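Local coordinates for putative monooxygenase (Fusobacterium nucleatum subsp. nucleatum, PDB 3MCS), which is probably a monooxygenase of the antibiotic biosynthesis monooxygenase family, although its substrate and reaction are not established, at residues Asp18-Tyr23 with Thr48-Lys53; Asn9-Glu14 with Leu66-His71; Lys33-Glu38 with Leu42-Ala47. All blocks are in the same frame, centred on the assembly; numbering follows the deposited sequence.

In the fold
All three contacts lie in the first antibiotic biosynthesis monooxygenase unit of the chain and tie helices to its antiparallel sheet. Interactions 1 and 3 hold the same pair, helix 20-37 and strand 41-49, at opposite ends. Interaction 3 is buried and apolar. Interaction 1, whose centre is about 20 Å from that of interaction 3, is only partly buried: a hydroxyl pair lies inward and two carboxylates lie further out. Interaction 2 joins a different strand and helix, 7-15 and 65-73, through aromatic and polar side chains. It is about 11 Å from interaction 3, centre to centre. The two are connected by a probable hydrogen bond between His-71 and Glu-38.

Interaction 1: Asp18-Tyr23 with Thr48-Lys53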
loop_
_atom_site.group_PDB
_atom_site.type_symbol
_atom_site.label_atom_id
_atom_site.label_comp_id
_atom_site.label_asym_id
_atom_site.label_seq_id
_atom_site.Cartn_x
_atom_site.Cartn_y
_atom_site.Cartn_z
ATOM N N ASP A 18 -5.191 -10.937 22.298
ATOM C CA ASP A 18 -5.299 -12.382 22.122
ATOM C C ASP A 18 -6.125 -12.824 20.908
ATOM O O ASP A 18 -6.706 -13.916 20.924
ATOM C CB ASP A 18 -5.814 -13.039 23.438
ATOM C CG ASP A 18 -7.070 -12.353 24.020
ATOM O OD1 ASP A 18 -7.550 -11.352 23.427
ATOM O OD2 ASP A 18 -7.564 -12.818 25.085
ATOM N N LYS A 19 -6.129 -12.013 19.845
ATOM C CA LYS A 19 -6.921 -12.326 18.646
ATOM C C LYS A 19 -6.136 -12.341 17.318
ATOM O O LYS A 19 -6.707 -12.264 16.232
ATOM C CB LYS A 19 -8.107 -11.351 18.536
ATOM C CG LYS A 19 -9.104 -11.350 19.723
ATOM C CD LYS A 19 -9.869 -12.653 19.828
ATOM C CE LYS A 19 -11.094 -12.516 20.736
ATOM N NZ LYS A 19 -12.133 -11.583 20.178
ATOM N N GLU A 20 -4.827 -12.504 17.396
ATOM C CA GLU A 20 -4.034 -12.556 16.178
ATOM C C GLU A 20 -4.509 -13.694 15.299
ATOM O O GLU A 20 -4.642 -13.518 14.110
ATOM C CB GLU A 20 -2.535 -12.686 16.487
ATOM C CG GLU A 20 -1.996 -11.557 17.405
ATOM C CD GLU A 20 -0.475 -11.470 17.444
ATOM O OE1 GLU A 20 0.195 -12.290 16.764
ATOM O OE2 GLU A 20 0.039 -10.569 18.155
ATOM N N THR A 21 -4.796 -14.854 15.872
ATOM C CA THR A 21 -5.263 -15.976 15.067
ATOM C C THR A 21 -6.530 -15.636 14.278
ATOM O O THR A 21 -6.586 -15.860 13.068
ATOM C CB THR A 21 -5.491 -17.218 15.923
ATOM O OG1 THR A 21 -4.218 -17.675 16.389
ATOM C CG2 THR A 21 -6.149 -18.328 15.114
ATOM N N SER A 22 -7.521 -15.073 14.959
ATOM C CA SER A 22 -8.775 -14.715 14.312
ATOM C C SER A 22 -8.549 -13.658 13.263
ATOM O O SER A 22 -9.170 -13.699 12.202
ATOM C CB SER A 22 -9.815 -14.230 15.317
ATOM O OG SER A 22 -10.353 -15.306 16.055
ATOM N N TYR A 23 -7.665 -12.706 13.569
ATOM C CA TYR A 23 -7.321 -11.648 12.628
ATOM C C TYR A 23 -6.763 -12.220 11.324
ATOM O O TYR A 23 -7.229 -11.843 10.259
ATOM C CB TYR A 23 -6.350 -10.645 13.269
ATOM C CG TYR A 23 -5.390 -9.925 12.325
ATOM C CD1 TYR A 23 -5.843 -9.026 11.367
ATOM C CD2 TYR A 23 -4.012 -10.121 12.433
ATOM C CE1 TYR A 23 -4.947 -8.367 10.516
ATOM C CE2 TYR A 23 -3.116 -9.465 11.598
ATOM C CZ TYR A 23 -3.587 -8.591 10.646
ATOM O OH TYR A 23 -2.681 -7.949 9.823
ATOM N N THR A 48 1.206 -6.781 8.157
ATOM C CA THR A 48 1.140 -6.514 9.583
ATOM C C THR A 48 2.409 -5.821 10.062
ATOM O O THR A 48 3.495 -6.131 9.587
ATOM C CB THR A 48 0.997 -7.836 10.407
ATOM O OG1 THR A 48 -0.071 -8.637 9.911
ATOM C CG2 THR A 48 0.732 -7.552 11.838
ATOM N N ASP A 49 2.248 -4.901 11.014
ATOM C CA ASP A 49 3.351 -4.244 11.711
ATOM C C ASP A 49 3.241 -4.729 13.155
ATOM O O ASP A 49 2.271 -4.438 13.829
ATOM C CB ASP A 49 3.221 -2.727 11.619
ATOM C CG ASP A 49 4.401 -1.981 12.215
ATOM O OD1 ASP A 49 5.361 -2.609 12.701
ATOM O OD2 ASP A 49 4.367 -0.734 12.195
ATOM N N GLU A 50 4.206 -5.507 13.625
ATOM C CA GLU A 50 4.143 -6.059 14.986
ATOM C C GLU A 50 4.940 -5.296 16.058
ATOM O O GLU A 50 4.939 -5.686 17.235
ATOM C CB GLU A 50 4.537 -7.545 14.975
ATOM C CG GLU A 50 3.605 -8.391 14.103
ATOM C CD GLU A 50 3.491 -9.859 14.543
ATOM O OE1 GLU A 50 4.538 -10.533 14.759
ATOM O OE2 GLU A 50 2.321 -10.337 14.644
ATOM N N ARG A 51 5.580 -4.197 15.671
ATOM C CA ARG A 51 6.314 -3.375 16.616
ATOM C C ARG A 51 5.354 -2.717 17.610
ATOM O O ARG A 51 4.301 -2.247 17.219
ATOM C CB ARG A 51 7.085 -2.296 15.879
ATOM C CG ARG A 51 8.196 -2.816 14.990
ATOM C CD ARG A 51 8.853 -1.673 14.236
ATOM N NE ARG A 51 7.923 -1.036 13.294
ATOM C CZ ARG A 51 8.171 0.098 12.643
ATOM N NH1 ARG A 51 9.317 0.742 12.822
ATOM N NH2 ARG A 51 7.257 0.613 11.824
ATOM N N ASP A 52 5.717 -2.690 18.888
ATOM C CA ASP A 52 4.885 -2.081 19.950
ATOM C C ASP A 52 3.522 -2.760 20.159
ATOM O O ASP A 52 3.289 -3.436 21.166
ATOM C CB ASP A 52 4.662 -0.572 19.697
ATOM C CG ASP A 52 5.955 0.199 19.593
ATOM O OD1 ASP A 52 7.005 -0.323 20.040
ATOM O OD2 ASP A 52 5.919 1.332 19.066
ATOM N N LYS A 53 2.626 -2.541 19.207
ATOM C CA LYS A 53 1.272 -3.056 19.254
ATOM C C LYS A 53 0.964 -3.510 17.848
ATOM O O LYS A 53 1.144 -2.738 16.910
ATOM C CB LYS A 53 0.304 -1.932 19.666
ATOM C CG LYS A 53 0.668 -1.219 21.033
ATOM C CD LYS A 53 -0.068 0.144 21.301
ATOM C CE LYS A 53 0.294 1.305 20.290
ATOM N NZ LYS A 53 1.726 1.801 20.299
#
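Tyr-23 swings its ring away from its backbone N (chi1 151°). This sends the ring from the start of helix 20-37 toward Thr-48 on strand 41-49. Thr-48 OG1 lies beside its own backbone N (chi1 -51°), and the two side chains come from opposite directions. Tyr-23 OH and Thr-48 OG1 form a hydrogen bond of 2.7 Å, and either hydroxyl could be the donor. Thr-48 OG1 lies at the ring edge, in its plane, 3.6 Å from Tyr-23 CE2. Both residues are buried, so the bond satisfies polar groups inside the fold. Leu-205 touches both side chains.

Further out, the carboxylates of Glu-20 and Glu-50 approach each other. Glu-20 OE1 is 3.6 Å from Glu-50 OE2, and the carboxylate planes are 55° apart. These are like charges. Each also has another partner: Glu-20 OE2 hydrogen-bonds Thr-54, and Glu-50 OE1 makes a weak hydrogen bond to Gln-203. Past Glu-50, Arg-51 grips Asp-49 side-on. In a salt bridge, Arg-51 NE lies 3.1 Å from Asp-49 OD1, and Arg-51 NH2 bonds Asp-49 OD2.

The contact ties the start of a helix to the end of a strand in a ferredoxin-like alpha/beta unit, as in the dimeric alpha/beta-barrel clan.

Interaction 2: Asn9-Glu14 with Leu66-His71; sequences NVYDFE and LAFSNH
Phe-68 and Tyr-11 make the edge contact. Phe-68 comes from helix 65-73 and Tyr-11 from strand 7-15, and the two side chains approach from opposite directions. Phe-68 has CG anti to its backbone N, with chi1 at 173°, which carries the ring off the helix toward the strand. Tyr-11 OH meets the ring at its edge, near the ring plane. It is 3.4 Å from Phe-68 CE1 and 3.5 Å from Phe-68 CZ. The oxygen therefore faces the rim of C-H groups and not the pi cloud.

The face contact is made by Asn-9. Its amide sits over one face of the Phe-68 ring, with the two planes 85° apart, so the amide stands nearly upright on the ring.

Aromatic packing continues outside the two segments. Tyr-62 meets Phe-68 edge-to-face, and its ring also meets that of His-71. One turn further along the helix, His-71 is held by polar bonds: ND1 bonds Glu-38 and NE2 bonds Tyr-30. Tyr-30 lies in helix 20-37 and Glu-38 just after its end.

The interface is small, burying 89 Å² in all. The hydroxyl oxygen of Tyr-11 at the slightly positive rim of a phenyl ring is probably weakly favourable. The polar bonds of His-71 are made to other residues, so this contact probably rests on packing and that weak polarity.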
loop_
_atom_site.group_PDB
_atom_site.type_symbol
_atom_site.label_atom_id
_atom_site.label_comp_id
_atom_site.label_asym_id
_atom_site.label_seq_id
_atom_site.Cartn_x
_atom_site.Cartn_y
_atom_site.Cartn_z
ATOM N N ASN A 9 -7.116 2.815 -1.462
ATOM C CA ASN A 9 -7.408 3.040 -0.056
ATOM C C ASN A 9 -6.502 2.150 0.800
ATOM O O ASN A 9 -6.307 0.979 0.487
ATOM C CB ASN A 9 -8.881 2.728 0.240
ATOM C CG ASN A 9 -9.845 3.683 -0.452
ATOM O OD1 ASN A 9 -9.487 4.826 -0.804
ATOM N ND2 ASN A 9 -11.094 3.230 -0.627
ATOM N N VAL A 10 -5.939 2.717 1.860
ATOM C CA VAL A 10 -5.072 1.994 2.771
ATOM C C VAL A 10 -5.728 2.035 4.128
ATOM O O VAL A 10 -5.857 3.098 4.710
ATOM C CB VAL A 10 -3.702 2.636 2.862
ATOM C CG1 VAL A 10 -2.881 1.945 3.910
ATOM C CG2 VAL A 10 -3.001 2.592 1.515
ATOM N N TYR A 11 -6.176 0.883 4.607
ATOM C CA TYR A 11 -6.854 0.761 5.894
ATOM C C TYR A 11 -5.914 0.215 6.966
ATOM O O TYR A 11 -5.186 -0.736 6.709
ATOM C CB TYR A 11 -8.021 -0.201 5.763
ATOM C CG TYR A 11 -9.003 0.207 4.718
ATOM C CD1 TYR A 11 -10.007 1.116 5.007
ATOM C CD2 TYR A 11 -8.949 -0.329 3.429
ATOM C CE1 TYR A 11 -10.923 1.503 4.037
ATOM C CE2 TYR A 11 -9.866 0.049 2.462
ATOM C CZ TYR A 11 -10.840 0.967 2.774
ATOM O OH TYR A 11 -11.742 1.363 1.828
ATOM N N ASP A 12 -5.925 0.790 8.162
ATOM C CA ASP A 12 -5.116 0.237 9.249
ATOM C C ASP A 12 -5.851 0.204 10.590
ATOM O O ASP A 12 -6.748 1.003 10.836
ATOM C CB ASP A 12 -3.795 0.991 9.364
ATOM C CG ASP A 12 -3.907 2.306 10.090
ATOM O OD1 ASP A 12 -3.946 2.320 11.351
ATOM O OD2 ASP A 12 -3.880 3.330 9.395
ATOM N N PHE A 13 -5.504 -0.736 11.447
ATOM C CA PHE A 13 -6.118 -0.784 12.775
ATOM C C PHE A 13 -5.317 -1.655 13.707
ATOM O O PHE A 13 -4.581 -2.548 13.262
ATOM C CB PHE A 13 -7.566 -1.273 12.740
ATOM C CG PHE A 13 -7.737 -2.690 12.284
ATOM C CD1 PHE A 13 -7.695 -3.728 13.182
ATOM C CD2 PHE A 13 -8.003 -2.978 10.959
ATOM C CE1 PHE A 13 -7.874 -5.037 12.761
ATOM C CE2 PHE A 13 -8.188 -4.279 10.541
ATOM C CZ PHE A 13 -8.118 -5.303 11.443
ATOM N N GLU A 14 -5.480 -1.399 15.001
ATOM C CA GLU A 14 -4.767 -2.128 16.034
ATOM C C GLU A 14 -5.489 -3.441 16.332
ATOM O O GLU A 14 -6.712 -3.454 16.515
ATOM C CB GLU A 14 -4.671 -1.268 17.281
ATOM C CG GLU A 14 -3.906 -1.899 18.393
ATOM C CD GLU A 14 -3.735 -0.988 19.553
ATOM O OE1 GLU A 14 -3.931 0.236 19.367
ATOM O OE2 GLU A 14 -3.397 -1.497 20.638
ATOM N N LEU A 66 -17.209 2.759 -8.769
ATOM C CA LEU A 66 -18.363 1.864 -8.821
ATOM C C LEU A 66 -17.935 0.473 -8.388
ATOM O O LEU A 66 -18.673 -0.206 -7.654
ATOM C CB LEU A 66 -19.004 1.836 -10.219
ATOM C CG LEU A 66 -20.141 0.823 -10.427
ATOM C CD1 LEU A 66 -21.290 0.998 -9.410
ATOM C CD2 LEU A 66 -20.661 0.911 -11.866
ATOM N N ALA A 67 -16.751 0.054 -8.843
ATOM C CA ALA A 67 -16.211 -1.255 -8.475
ATOM C C ALA A 67 -16.054 -1.310 -6.968
ATOM O O ALA A 67 -16.374 -2.320 -6.343
ATOM C CB ALA A 67 -14.873 -1.527 -9.169
ATOM N N PHE A 68 -15.570 -0.207 -6.403
ATOM C CA PHE A 68 -15.383 -0.093 -4.971
ATOM C C PHE A 68 -16.714 -0.133 -4.239
ATOM O O PHE A 68 -16.873 -0.892 -3.275
ATOM C CB PHE A 68 -14.621 1.193 -4.614
ATOM C CG PHE A 68 -14.533 1.447 -3.138
ATOM C CD1 PHE A 68 -13.680 0.691 -2.333
ATOM C CD2 PHE A 68 -15.302 2.430 -2.550
ATOM C CE1 PHE A 68 -13.602 0.904 -0.971
ATOM C CE2 PHE A 68 -15.224 2.660 -1.190
ATOM C CZ PHE A 68 -14.368 1.891 -0.398
ATOM N N SER A 69 -17.672 0.676 -4.687
ATOM C CA SER A 69 -18.977 0.705 -4.027
ATOM C C SER A 69 -19.648 -0.674 -4.025
ATOM O O SER A 69 -20.329 -1.046 -3.052
ATOM C CB SER A 69 -19.900 1.765 -4.642
ATOM O OG SER A 69 -21.218 1.261 -4.831
ATOM N N ASN A 70 -19.476 -1.419 -5.118
ATOM C CA ASN A 70 -20.039 -2.758 -5.190
ATOM C C ASN A 70 -19.317 -3.701 -4.220
ATOM O O ASN A 70 -19.918 -4.556 -3.597
ATOM C CB ASN A 70 -20.014 -3.282 -6.624
ATOM C CG ASN A 70 -21.184 -2.775 -7.471
ATOM O OD1 ASN A 70 -22.298 -2.593 -6.985
ATOM N ND2 ASN A 70 -20.934 -2.591 -8.757
ATOM N N HIS A 71 -18.020 -3.518 -4.075
ATOM C CA HIS A 71 -17.255 -4.311 -3.148
ATOM C C HIS A 71 -17.743 -4.092 -1.729
ATOM O O HIS A 71 -17.913 -5.060 -0.988
ATOM C CB HIS A 71 -15.771 -3.976 -3.254
ATOM C CG HIS A 71 -14.934 -4.536 -2.141
ATOM N ND1 HIS A 71 -14.531 -5.853 -2.097
ATOM C CD2 HIS A 71 -14.390 -3.938 -1.057
ATOM C CE1 HIS A 71 -13.797 -6.048 -1.018
ATOM N NE2 HIS A 71 -13.696 -4.901 -0.370
#

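Interaction 3: Lys33-Glu38 with Leu42-Ala47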
loop_
_atom_site.group_PDB
_atom_site.type_symbol
_atom_site.label_atom_id
_atom_site.label_comp_id
_atom_site.label_asym_id
_atom_site.label_seq_id
_atom_site.Cartn_x
_atom_site.Cartn_y
_atom_site.Cartn_z
ATOM N N LYS A 33 -11.607 -14.267 -0.968
ATOM C CA LYS A 33 -12.973 -14.288 -1.481
ATOM C C LYS A 33 -13.207 -13.076 -2.358
ATOM O O LYS A 33 -13.938 -13.162 -3.331
ATOM C CB LYS A 33 -14.028 -14.395 -0.358
ATOM C CG LYS A 33 -15.482 -14.513 -0.905
ATOM C CD LYS A 33 -16.558 -14.600 0.207
ATOM C CE LYS A 33 -17.985 -14.771 -0.361
ATOM N NZ LYS A 33 -18.177 -16.037 -1.138
ATOM N N THR A 34 -12.559 -11.962 -2.037
ATOM C CA THR A 34 -12.705 -10.745 -2.842
ATOM C C THR A 34 -12.130 -10.880 -4.244
ATOM O O THR A 34 -12.851 -10.683 -5.233
ATOM C CB THR A 34 -12.053 -9.528 -2.161
ATOM O OG1 THR A 34 -12.783 -9.223 -0.977
ATOM C CG2 THR A 34 -12.084 -8.311 -3.057
HETATM N N MSE A 35 -10.836 -11.196 -4.320
HETATM C CA MSE A 35 -10.133 -11.324 -5.599
HETATM C C MSE A 35 -10.604 -12.523 -6.422
HETATM O O MSE A 35 -10.641 -12.466 -7.650
HETATM C CB MSE A 35 -8.638 -11.406 -5.369
HETATM C CG MSE A 35 -7.993 -10.076 -5.078
HETATM SE SE MSE A 35 -7.975 -8.984 -6.646
HETATM C CE MSE A 35 -6.954 -10.020 -7.890
ATOM N N GLY A 36 -10.995 -13.607 -5.770
ATOM C CA GLY A 36 -11.453 -14.769 -6.516
ATOM C C GLY A 36 -12.774 -14.579 -7.257
ATOM O O GLY A 36 -12.998 -15.179 -8.307
ATOM N N VAL A 37 -13.629 -13.703 -6.731
ATOM C CA VAL A 37 -15.000 -13.544 -7.217
ATOM C C VAL A 37 -15.409 -12.177 -7.760
ATOM O O VAL A 37 -16.214 -12.110 -8.670
ATOM C CB VAL A 37 -15.958 -13.892 -6.032
ATOM C CG1 VAL A 37 -17.372 -13.322 -6.222
ATOM C CG2 VAL A 37 -15.974 -15.420 -5.776
ATOM N N GLU A 38 -14.854 -11.092 -7.235
ATOM C CA GLU A 38 -15.350 -9.752 -7.595
ATOM C C GLU A 38 -14.695 -9.069 -8.804
ATOM O O GLU A 38 -13.536 -9.307 -9.130
ATOM C CB GLU A 38 -15.297 -8.835 -6.352
ATOM C CG GLU A 38 -16.084 -9.428 -5.182
ATOM C CD GLU A 38 -16.046 -8.602 -3.922
ATOM O OE1 GLU A 38 -15.548 -7.455 -3.965
ATOM O OE2 GLU A 38 -16.537 -9.110 -2.883
ATOM N N LEU A 42 -8.413 -4.568 -8.513
ATOM C CA LEU A 42 -7.076 -4.689 -9.118
ATOM C C LEU A 42 -6.063 -5.433 -8.238
ATOM O O LEU A 42 -5.096 -6.010 -8.744
ATOM C CB LEU A 42 -6.528 -3.305 -9.469
ATOM C CG LEU A 42 -7.215 -2.582 -10.640
ATOM C CD1 LEU A 42 -6.739 -1.130 -10.721
ATOM C CD2 LEU A 42 -6.978 -3.301 -11.965
ATOM N N GLY A 43 -6.290 -5.411 -6.932
ATOM C CA GLY A 43 -5.424 -6.071 -6.000
ATOM C C GLY A 43 -5.724 -5.731 -4.547
ATOM O O GLY A 43 -6.236 -4.655 -4.235
ATOM N N LEU A 44 -5.439 -6.684 -3.667
ATOM C CA LEU A 44 -5.577 -6.506 -2.212
ATOM C C LEU A 44 -4.298 -7.005 -1.557
ATOM O O LEU A 44 -3.766 -8.030 -1.953
ATOM C CB LEU A 44 -6.832 -7.187 -1.630
ATOM C CG LEU A 44 -8.066 -6.291 -1.744
ATOM C CD1 LEU A 44 -8.605 -6.347 -3.121
ATOM C CD2 LEU A 44 -9.136 -6.714 -0.768
ATOM N N PHE A 45 -3.806 -6.260 -0.576
ATOM C CA PHE A 45 -2.548 -6.583 0.063
ATOM C C PHE A 45 -2.658 -6.459 1.569
ATOM O O PHE A 45 -2.745 -5.371 2.077
ATOM C CB PHE A 45 -1.505 -5.614 -0.470
ATOM C CG PHE A 45 -1.490 -5.518 -1.974
ATOM C CD1 PHE A 45 -2.379 -4.700 -2.636
ATOM C CD2 PHE A 45 -0.581 -6.246 -2.721
ATOM C CE1 PHE A 45 -2.382 -4.608 -4.024
ATOM C CE2 PHE A 45 -0.567 -6.155 -4.109
ATOM C CZ PHE A 45 -1.475 -5.335 -4.758
ATOM N N ALA A 46 -2.693 -7.572 2.279
ATOM C CA ALA A 46 -2.760 -7.553 3.740
ATOM C C ALA A 46 -1.376 -7.786 4.322
ATOM O O ALA A 46 -0.708 -8.746 3.956
ATOM C CB ALA A 46 -3.714 -8.617 4.235
ATOM N N ALA A 47 -0.955 -6.900 5.216
ATOM C CA ALA A 47 0.333 -6.988 5.893
ATOM C C ALA A 47 0.150 -6.640 7.365
ATOM O O ALA A 47 -0.929 -6.227 7.772
ATOM C CB ALA A 47 1.325 -6.037 5.260
#
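This contact belongs to the helix-to-strand turn of the first alpha/beta unit. Helix 20-37 ends, the chain reverses within a few residues, and strand 41-49 runs back beneath it. Segments 33-37 and 42-47 are nearly antiparallel, with an angle of 164° between their directions and axes 8.8 Å apart.

Met-35 and Leu-44 supply much of the apolar surface. Met-35, modelled as selenomethionine, is bent at both chi2 (-70°) and chi3 (-60°). The bends lay the selenium against the strand backbone instead of stretching it past. Met-35 SE is 3.9 Å from Gly-43 CA and 4.0 Å from Gly-43 N. It also approaches Leu-42 C at 4.3 Å. Nearer the backbone, Met-35 CG packs against Leu-44 CD1 at 4.3 Å.

Thr-34 and Leu-44 cross at about a right angle. Thr-34 CG2 rests against both methyls of the leucine, 4.0 Å from Leu-44 CD1 and 4.1 Å from Leu-44 CD2. The threonine hydroxyl points elsewhere: OG1 bonds the carbonyl oxygen of Tyr-30, one turn back in the helix.

Leu-42 and Gly-43 both face Ile-61 on the neighbouring strand and form a classic beta bulge. The selenium meets the backbone of Gly-43 from the helix side, and the Phe-45 ring lies on the other side of this glycine. Ala-76 of helix 75-87 also touches Thr-34, and Glu-208 of strand 194-209 touches Met-35.

The segments bury 172 Å² between them. The contacts across the two segments are van der Waals, from methyls and a polarisable selenium atom. The hold should therefore depend on close fit and on removal from water, while the one threonine hydroxyl is satisfied within its own helix.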